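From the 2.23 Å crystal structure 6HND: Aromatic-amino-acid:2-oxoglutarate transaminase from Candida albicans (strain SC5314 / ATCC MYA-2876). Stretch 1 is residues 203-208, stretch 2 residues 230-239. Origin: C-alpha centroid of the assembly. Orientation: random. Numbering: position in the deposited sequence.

Stretch 1 (203-208) AKAVPV
Stretch 2 (230-239) NWEKHYPNLP

Packing of a β-strand (K204–V208, preceded by A203 in loop) against a short helix and the turn that follows it (N230–P239), both in one chain of the Candida albicans aromatic-amino-acid:2-oxoglutarate transaminase. The strand backbone is extended, with phi/psi running from -92/133 at K204 through -110/122 at V206 to -111/118 at V208. In the second stretch N230 (-122/35) occupies the N-cap position without a side-chain capping bond, and W231–H234 form the helix (-49/-52 at W231, -75/-38 at H234). Y235 leaves helical geometry at -145/65 and opens a type I β-turn to L238, with P236 at -59/-23 and N237 at -107/4; L238 (-110/142) and P239 (-65/167) are extended again. In the register across the stretches, K204 CA lies 8.6 Å from L238 CA, and V206 CA lies 9.2 Å from Y235 CA, so ascending the strand corresponds to descending from L238 to Y235. This spacing leaves room for side chains between the backbones, and no direct hydrogen bond links the stretches; 232 Å² is buried, both sides summed.

The apolar contacts centre on V206 (chi1 159°, t), its CA-to-CB bond directed toward the second stretch. V206 CG1 lies 3.5 Å from Y235 CE2 and 3.9 Å from W231 CH2, approaching the indole obliquely, while V206 CG2 lies 3.7 Å from L238 CD1. W231 (chi1 -173°, t; chi2 -97°) starts sideways from CA to CB, but its ring end comes nearer the strand. K204 (chi1 -152°, t) also has its CA-to-CB bond directed toward the second stretch; its chi2 (-137°), chi3 (135°) and chi4 (94°) lie between wells. It lends the aliphatic part of its chain, with K204 CD 3.7 Å from CD1 of L238 (chi1 -67°, m; chi2 -176°, t). Between K204 and V206, A205 directs its CB away from the second stretch, in keeping with the alternation of a strand.

In a CH-π contact, Y235 (chi1 -66°, m; chi2 -65°) offers a ring face to V206. The methyl carbon V206 CG2 stands 4.2 Å from the centroid of the Y235 ring, only 11° off the normal, so its C–H groups can meet the π cloud almost squarely.

The tyrosine hydroxyl reaches P207, whose CD is 3.8 Å from Y235 OH. A water bridges the stretches here: it donates to the carbonyl P207 O at 2.8 Å and is also hydrogen-bonded to Y235 OH at 2.8 Å, giving the polar end of the tyrosine an indirect link to the strand backbone.

Within the second stretch, N230 O accepts from K233 N (2.9 Å), H234 N (3.3 Å) and the side-chain H234 ND1 (3.1 Å; H234 chi1 -69°, m), while Y235 N donates to W231 O at 2.9 Å. The turn is closed by a weak bond from L238 N to Y235 O, 3.3 Å. W231 NE1 donates to L238 O at 3.2 Å, tying the indole to the far end of the turn while its ring meets V206.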

# COMPACT_ATOMS: atom_id res chain seq x y z
N ALA B 203 -10.67 14.98 -11.79
CA ALA B 203 -10.20 16.36 -12.06
C ALA B 203 -9.61 16.45 -13.47
O ALA B 203 -9.10 15.42 -13.99
CB ALA B 203 -9.19 16.76 -11.01
N LYS B 204 -9.72 17.62 -14.09
CA LYS B 204 -9.03 17.93 -15.38
C LYS B 204 -7.66 18.57 -15.07
O LYS B 204 -7.59 19.49 -14.22
CB LYS B 204 -9.89 18.81 -16.30
CG LYS B 204 -9.60 18.62 -17.79
CD LYS B 204 -9.52 19.90 -18.64
CE LYS B 204 -8.34 19.95 -19.62
NZ LYS B 204 -8.69 19.47 -20.98
N ALA B 205 -6.62 18.09 -15.73
CA ALA B 205 -5.25 18.67 -15.70
C ALA B 205 -5.16 19.79 -16.74
O ALA B 205 -5.41 19.54 -17.94
CB ALA B 205 -4.25 17.59 -15.98
N VAL B 206 -4.82 20.99 -16.30
CA VAL B 206 -4.53 22.15 -17.18
C VAL B 206 -3.03 22.42 -17.09
O VAL B 206 -2.48 22.58 -16.00
CB VAL B 206 -5.40 23.36 -16.78
CG1 VAL B 206 -4.82 24.67 -17.25
CG2 VAL B 206 -6.82 23.14 -17.28
N PRO B 207 -2.34 22.39 -18.24
CA PRO B 207 -0.89 22.55 -18.29
C PRO B 207 -0.44 24.00 -18.01
O PRO B 207 -1.07 24.91 -18.49
CB PRO B 207 -0.56 22.13 -19.73
CG PRO B 207 -1.78 22.56 -20.51
CD PRO B 207 -2.94 22.27 -19.58
N VAL B 208 0.62 24.16 -17.23
CA VAL B 208 1.24 25.47 -16.88
C VAL B 208 2.61 25.50 -17.58
O VAL B 208 3.46 24.63 -17.25
CB VAL B 208 1.38 25.61 -15.34
CG1 VAL B 208 2.34 26.72 -14.96
CG2 VAL B 208 0.03 25.83 -14.65
N ASN B 230 -6.76 35.71 -16.71
CA ASN B 230 -7.60 35.63 -17.93
C ASN B 230 -8.16 34.21 -18.03
O ASN B 230 -8.37 33.71 -19.17
CB ASN B 230 -6.84 36.11 -19.17
CG ASN B 230 -6.31 37.54 -19.04
OD1 ASN B 230 -7.07 38.48 -18.90
ND2 ASN B 230 -5.00 37.71 -19.04
N TRP B 231 -8.47 33.58 -16.90
CA TRP B 231 -8.96 32.18 -16.87
C TRP B 231 -10.11 32.00 -17.87
O TRP B 231 -10.01 31.07 -18.71
CB TRP B 231 -9.36 31.71 -15.47
CG TRP B 231 -9.70 30.25 -15.44
CD1 TRP B 231 -10.95 29.70 -15.52
CD2 TRP B 231 -8.76 29.15 -15.42
NE1 TRP B 231 -10.86 28.33 -15.49
CE2 TRP B 231 -9.54 27.96 -15.42
CE3 TRP B 231 -7.37 29.04 -15.39
CZ2 TRP B 231 -8.95 26.70 -15.38
CZ3 TRP B 231 -6.80 27.79 -15.32
CH2 TRP B 231 -7.57 26.63 -15.31
N GLU B 232 -11.13 32.86 -17.80
CA GLU B 232 -12.38 32.74 -18.62
C GLU B 232 -12.08 32.76 -20.12
O GLU B 232 -12.88 32.19 -20.89
CB GLU B 232 -13.38 33.83 -18.21
CG GLU B 232 -14.27 33.40 -17.06
CD GLU B 232 -14.77 34.48 -16.11
OE1 GLU B 232 -15.10 35.61 -16.56
OE2 GLU B 232 -14.85 34.17 -14.90
N LYS B 233 -10.95 33.34 -20.54
CA LYS B 233 -10.60 33.53 -21.97
C LYS B 233 -9.88 32.29 -22.48
O LYS B 233 -10.12 31.92 -23.64
CB LYS B 233 -9.74 34.79 -22.13
CG LYS B 233 -10.05 35.65 -23.34
CD LYS B 233 -9.19 36.91 -23.42
CE LYS B 233 -9.55 37.96 -22.38
NZ LYS B 233 -8.50 39.01 -22.26
N HIS B 234 -9.02 31.68 -21.65
CA HIS B 234 -8.29 30.42 -21.97
C HIS B 234 -9.20 29.19 -21.89
O HIS B 234 -9.00 28.23 -22.67
CB HIS B 234 -7.10 30.26 -21.02
CG HIS B 234 -6.03 31.26 -21.24
ND1 HIS B 234 -5.92 32.41 -20.48
CD2 HIS B 234 -5.01 31.28 -22.13
CE1 HIS B 234 -4.86 33.09 -20.87
NE2 HIS B 234 -4.31 32.43 -21.89
N TYR B 235 -10.11 29.17 -20.92
CA TYR B 235 -10.85 27.96 -20.47
C TYR B 235 -12.27 28.38 -20.08
O TYR B 235 -12.66 28.27 -18.93
CB TYR B 235 -10.06 27.23 -19.37
CG TYR B 235 -8.74 26.64 -19.82
CD1 TYR B 235 -8.70 25.60 -20.74
CD2 TYR B 235 -7.52 27.11 -19.36
CE1 TYR B 235 -7.51 25.05 -21.20
CE2 TYR B 235 -6.31 26.57 -19.79
CZ TYR B 235 -6.31 25.54 -20.71
OH TYR B 235 -5.15 24.98 -21.16
N PRO B 236 -13.09 28.87 -21.04
CA PRO B 236 -14.44 29.33 -20.74
C PRO B 236 -15.36 28.26 -20.11
O PRO B 236 -16.31 28.65 -19.44
CB PRO B 236 -15.01 29.80 -22.09
CG PRO B 236 -14.11 29.16 -23.13
CD PRO B 236 -12.75 29.04 -22.47
N ASN B 237 -15.09 26.97 -20.31
CA ASN B 237 -16.02 25.89 -19.89
C ASN B 237 -15.51 25.14 -18.64
O ASN B 237 -16.24 24.22 -18.22
CB ASN B 237 -16.35 24.99 -21.07
CG ASN B 237 -17.07 25.76 -22.15
OD1 ASN B 237 -16.64 25.79 -23.30
ND2 ASN B 237 -18.15 26.44 -21.78
N LEU B 238 -14.38 25.56 -18.06
CA LEU B 238 -13.74 24.94 -16.88
C LEU B 238 -13.88 25.84 -15.66
O LEU B 238 -13.76 27.06 -15.74
CB LEU B 238 -12.25 24.69 -17.16
CG LEU B 238 -11.90 23.65 -18.23
CD1 LEU B 238 -10.39 23.47 -18.29
CD2 LEU B 238 -12.58 22.29 -17.98
N PRO B 239 -14.11 25.26 -14.46
CA PRO B 239 -14.09 26.04 -13.22
C PRO B 239 -12.67 26.58 -12.97
O PRO B 239 -11.73 26.11 -13.61
CB PRO B 239 -14.52 25.02 -12.14
CG PRO B 239 -14.15 23.68 -12.74
CD PRO B 239 -14.34 23.83 -14.23
O HOH W 1 -2.93 26.23 -20.03